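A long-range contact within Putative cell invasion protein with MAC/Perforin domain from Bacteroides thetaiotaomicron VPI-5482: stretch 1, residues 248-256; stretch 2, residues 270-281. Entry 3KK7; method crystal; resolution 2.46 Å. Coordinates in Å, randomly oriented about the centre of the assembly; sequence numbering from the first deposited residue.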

# COMPACT_ATOMS: atom_id res chain seq x y z
N ASN A 248 -19.68 -20.20 -19.97
CA ASN A 248 -20.25 -21.44 -19.48
C ASN A 248 -20.37 -22.55 -20.53
O ASN A 248 -20.40 -23.72 -20.16
CB ASN A 248 -21.59 -21.16 -18.81
CG ASN A 248 -21.69 -21.80 -17.45
OD1 ASN A 248 -20.79 -21.62 -16.58
ND2 ASN A 248 -22.79 -22.54 -17.22
N ALA A 249 -20.42 -22.21 -21.81
CA ALA A 249 -20.40 -23.22 -22.86
C ALA A 249 -18.99 -23.54 -23.37
O ALA A 249 -18.83 -24.37 -24.26
CB ALA A 249 -21.28 -22.80 -24.04
N SER A 250 -17.98 -22.90 -22.78
CA SER A 250 -16.63 -22.91 -23.35
C SER A 250 -15.59 -23.66 -22.57
O SER A 250 -14.40 -23.52 -22.85
CB SER A 250 -16.15 -21.48 -23.55
OG SER A 250 -16.89 -20.89 -24.59
N TYR A 251 -16.01 -24.45 -21.59
CA TYR A 251 -15.06 -25.32 -20.92
C TYR A 251 -15.78 -26.55 -20.45
O TYR A 251 -16.99 -26.58 -20.42
CB TYR A 251 -14.36 -24.58 -19.78
CG TYR A 251 -15.18 -24.45 -18.55
CD1 TYR A 251 -16.08 -23.41 -18.40
CD2 TYR A 251 -15.07 -25.39 -17.53
CE1 TYR A 251 -16.86 -23.28 -17.27
CE2 TYR A 251 -15.86 -25.28 -16.38
CZ TYR A 251 -16.75 -24.22 -16.26
OH TYR A 251 -17.52 -24.09 -15.13
N GLU A 252 -15.03 -27.58 -20.11
CA GLU A 252 -15.62 -28.79 -19.60
C GLU A 252 -14.81 -29.34 -18.44
O GLU A 252 -13.61 -29.56 -18.56
CB GLU A 252 -15.75 -29.83 -20.71
CG GLU A 252 -16.87 -30.81 -20.45
CD GLU A 252 -16.92 -31.93 -21.47
OE1 GLU A 252 -15.96 -32.73 -21.50
OE2 GLU A 252 -17.91 -32.00 -22.22
N TRP A 253 -15.47 -29.54 -17.30
CA TRP A 253 -14.88 -30.24 -16.18
C TRP A 253 -15.78 -31.46 -15.89
O TRP A 253 -16.81 -31.32 -15.24
CB TRP A 253 -14.75 -29.31 -14.96
CG TRP A 253 -13.75 -29.77 -13.92
CD1 TRP A 253 -13.13 -30.99 -13.85
CD2 TRP A 253 -13.30 -29.03 -12.78
NE1 TRP A 253 -12.31 -31.04 -12.75
CE2 TRP A 253 -12.39 -29.86 -12.08
CE3 TRP A 253 -13.56 -27.75 -12.29
CZ2 TRP A 253 -11.75 -29.45 -10.92
CZ3 TRP A 253 -12.91 -27.34 -11.13
CH2 TRP A 253 -12.01 -28.19 -10.46
N LYS A 254 -15.41 -32.62 -16.43
CA LYS A 254 -16.12 -33.88 -16.14
C LYS A 254 -15.60 -34.47 -14.84
O LYS A 254 -14.39 -34.56 -14.67
CB LYS A 254 -15.86 -34.94 -17.20
CG LYS A 254 -16.44 -34.68 -18.57
CD LYS A 254 -16.68 -36.02 -19.31
CE LYS A 254 -16.34 -35.93 -20.78
NZ LYS A 254 -14.86 -35.90 -20.95
N ASN A 255 -16.50 -34.88 -13.95
CA ASN A 255 -16.11 -35.58 -12.71
C ASN A 255 -15.18 -34.73 -11.83
O ASN A 255 -14.08 -35.16 -11.50
CB ASN A 255 -15.43 -36.95 -13.03
CG ASN A 255 -16.09 -37.69 -14.22
OD1 ASN A 255 -17.22 -38.18 -14.12
ND2 ASN A 255 -15.36 -37.78 -15.33
N LYS A 256 -15.64 -33.54 -11.43
CA LYS A 256 -14.78 -32.55 -10.74
C LYS A 256 -14.46 -32.93 -9.27
O LYS A 256 -14.80 -32.21 -8.33
CB LYS A 256 -15.34 -31.11 -10.89
CG LYS A 256 -16.48 -30.68 -9.94
CD LYS A 256 -17.42 -29.62 -10.55
CE LYS A 256 -16.78 -28.26 -10.77
NZ LYS A 256 -16.93 -27.31 -9.61
N GLY A 270 -10.72 -37.07 -13.38
CA GLY A 270 -11.50 -36.04 -14.07
C GLY A 270 -10.82 -35.50 -15.33
O GLY A 270 -9.59 -35.55 -15.44
N ASN A 271 -11.61 -34.99 -16.27
CA ASN A 271 -11.09 -34.42 -17.52
C ASN A 271 -11.39 -32.95 -17.52
O ASN A 271 -12.48 -32.54 -17.15
CB ASN A 271 -11.75 -35.06 -18.74
CG ASN A 271 -10.90 -36.18 -19.35
OD1 ASN A 271 -10.39 -36.04 -20.48
ND2 ASN A 271 -10.76 -37.30 -18.63
N LEU A 272 -10.42 -32.14 -17.94
CA LEU A 272 -10.60 -30.69 -17.98
C LEU A 272 -10.12 -30.11 -19.33
O LEU A 272 -9.00 -30.39 -19.79
CB LEU A 272 -9.87 -30.02 -16.80
CG LEU A 272 -9.95 -28.49 -16.73
CD1 LEU A 272 -11.38 -28.08 -16.48
CD2 LEU A 272 -9.02 -27.92 -15.67
N SER A 273 -10.96 -29.31 -19.95
CA SER A 273 -10.56 -28.67 -21.19
C SER A 273 -11.28 -27.38 -21.35
O SER A 273 -12.40 -27.23 -20.86
CB SER A 273 -10.85 -29.55 -22.39
OG SER A 273 -12.24 -29.76 -22.54
N ILE A 274 -10.63 -26.45 -22.04
CA ILE A 274 -11.21 -25.16 -22.38
C ILE A 274 -11.29 -25.08 -23.91
O ILE A 274 -10.44 -25.66 -24.60
CB ILE A 274 -10.39 -24.01 -21.80
CG1 ILE A 274 -11.09 -22.68 -21.98
CG2 ILE A 274 -9.01 -23.97 -22.43
CD1 ILE A 274 -10.36 -21.56 -21.23
N GLY A 275 -12.30 -24.38 -24.42
CA GLY A 275 -12.57 -24.28 -25.86
C GLY A 275 -13.89 -24.95 -26.17
O GLY A 275 -14.31 -25.86 -25.47
N THR A 276 -14.58 -24.50 -27.21
CA THR A 276 -15.82 -25.13 -27.64
C THR A 276 -15.53 -25.97 -28.89
O THR A 276 -14.48 -25.82 -29.53
CB THR A 276 -16.87 -24.08 -27.99
OG1 THR A 276 -16.33 -23.18 -28.95
CG2 THR A 276 -17.26 -23.29 -26.79
N LYS A 277 -16.44 -26.87 -29.23
CA LYS A 277 -16.43 -27.49 -30.55
C LYS A 277 -17.87 -27.66 -30.95
O LYS A 277 -18.79 -27.35 -30.18
CB LYS A 277 -15.71 -28.85 -30.56
N ARG A 278 -18.06 -28.10 -32.18
CA ARG A 278 -19.37 -28.52 -32.69
C ARG A 278 -20.58 -27.73 -32.11
O ARG A 278 -20.69 -26.52 -32.31
CB ARG A 278 -19.51 -30.05 -32.52
N GLU A 279 -21.48 -28.42 -31.38
CA GLU A 279 -22.77 -27.85 -30.94
C GLU A 279 -22.56 -26.60 -30.10
O GLU A 279 -23.19 -25.55 -30.36
CB GLU A 279 -23.59 -28.88 -30.15
N ASN A 280 -21.64 -26.68 -29.15
CA ASN A 280 -21.33 -25.51 -28.32
C ASN A 280 -20.81 -24.28 -29.08
O ASN A 280 -20.89 -23.16 -28.55
CB ASN A 280 -20.35 -25.86 -27.18
CG ASN A 280 -21.04 -26.55 -26.02
OD1 ASN A 280 -21.74 -27.53 -26.20
ND2 ASN A 280 -20.84 -26.03 -24.83
N SER A 281 -20.28 -24.47 -30.29
CA SER A 281 -19.72 -23.34 -31.02
C SER A 281 -20.81 -22.41 -31.55
O SER A 281 -20.65 -21.20 -31.53
CB SER A 281 -18.76 -23.80 -32.12
OG SER A 281 -17.52 -24.18 -31.51
O HOH W 1 -17.16 -27.12 -24.16
O HOH W 2 -13.01 -32.12 -20.37

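Strands 251-254 and 271-274 run antiparallel, and their backbone ladder sets where each side chain can go. E252 N to S273 O (2.8 Å) and S273 N to E252 O (3.0 Å) close one hydrogen-bonded ring; K254 N to N271 O (3.0 Å) and N271 N to K254 O (3.2 Å) close the next. Y251, W253, L272 and I274 therefore share one face, while E252, K254, N271 and S273 share the other.

On the apolar face, W253 takes chi1 t with chi2 at -11°, an orientation that offers a ring face to its non-hydrogen-bonded partner. L272, chi1 t and chi2 p, brings CD1 over that face, 3.9 Å from W253 CG, in a CH-pi contact. Y251 behaves differently: at chi1 p its ring leads away, leaving CB to meet I274 CG1 at 4.4 Å.

The other face is polar. E252, extended through chi1 and chi2 (both t), turns at chi3 (66°) and forms a salt bridge from OE1 to K254 NZ at 3.4 Å. Water 2 links E252 OE1 to S273 OG, which chi1 p orients.

Beyond the strands, G275 N bonds S250 O (2.8 Å); G275's phi of 114° calls for glycine. N280, chi1 m, sends ND2 to A249 O at 2.7 Å, a side-chain clasp where the ladder has ended.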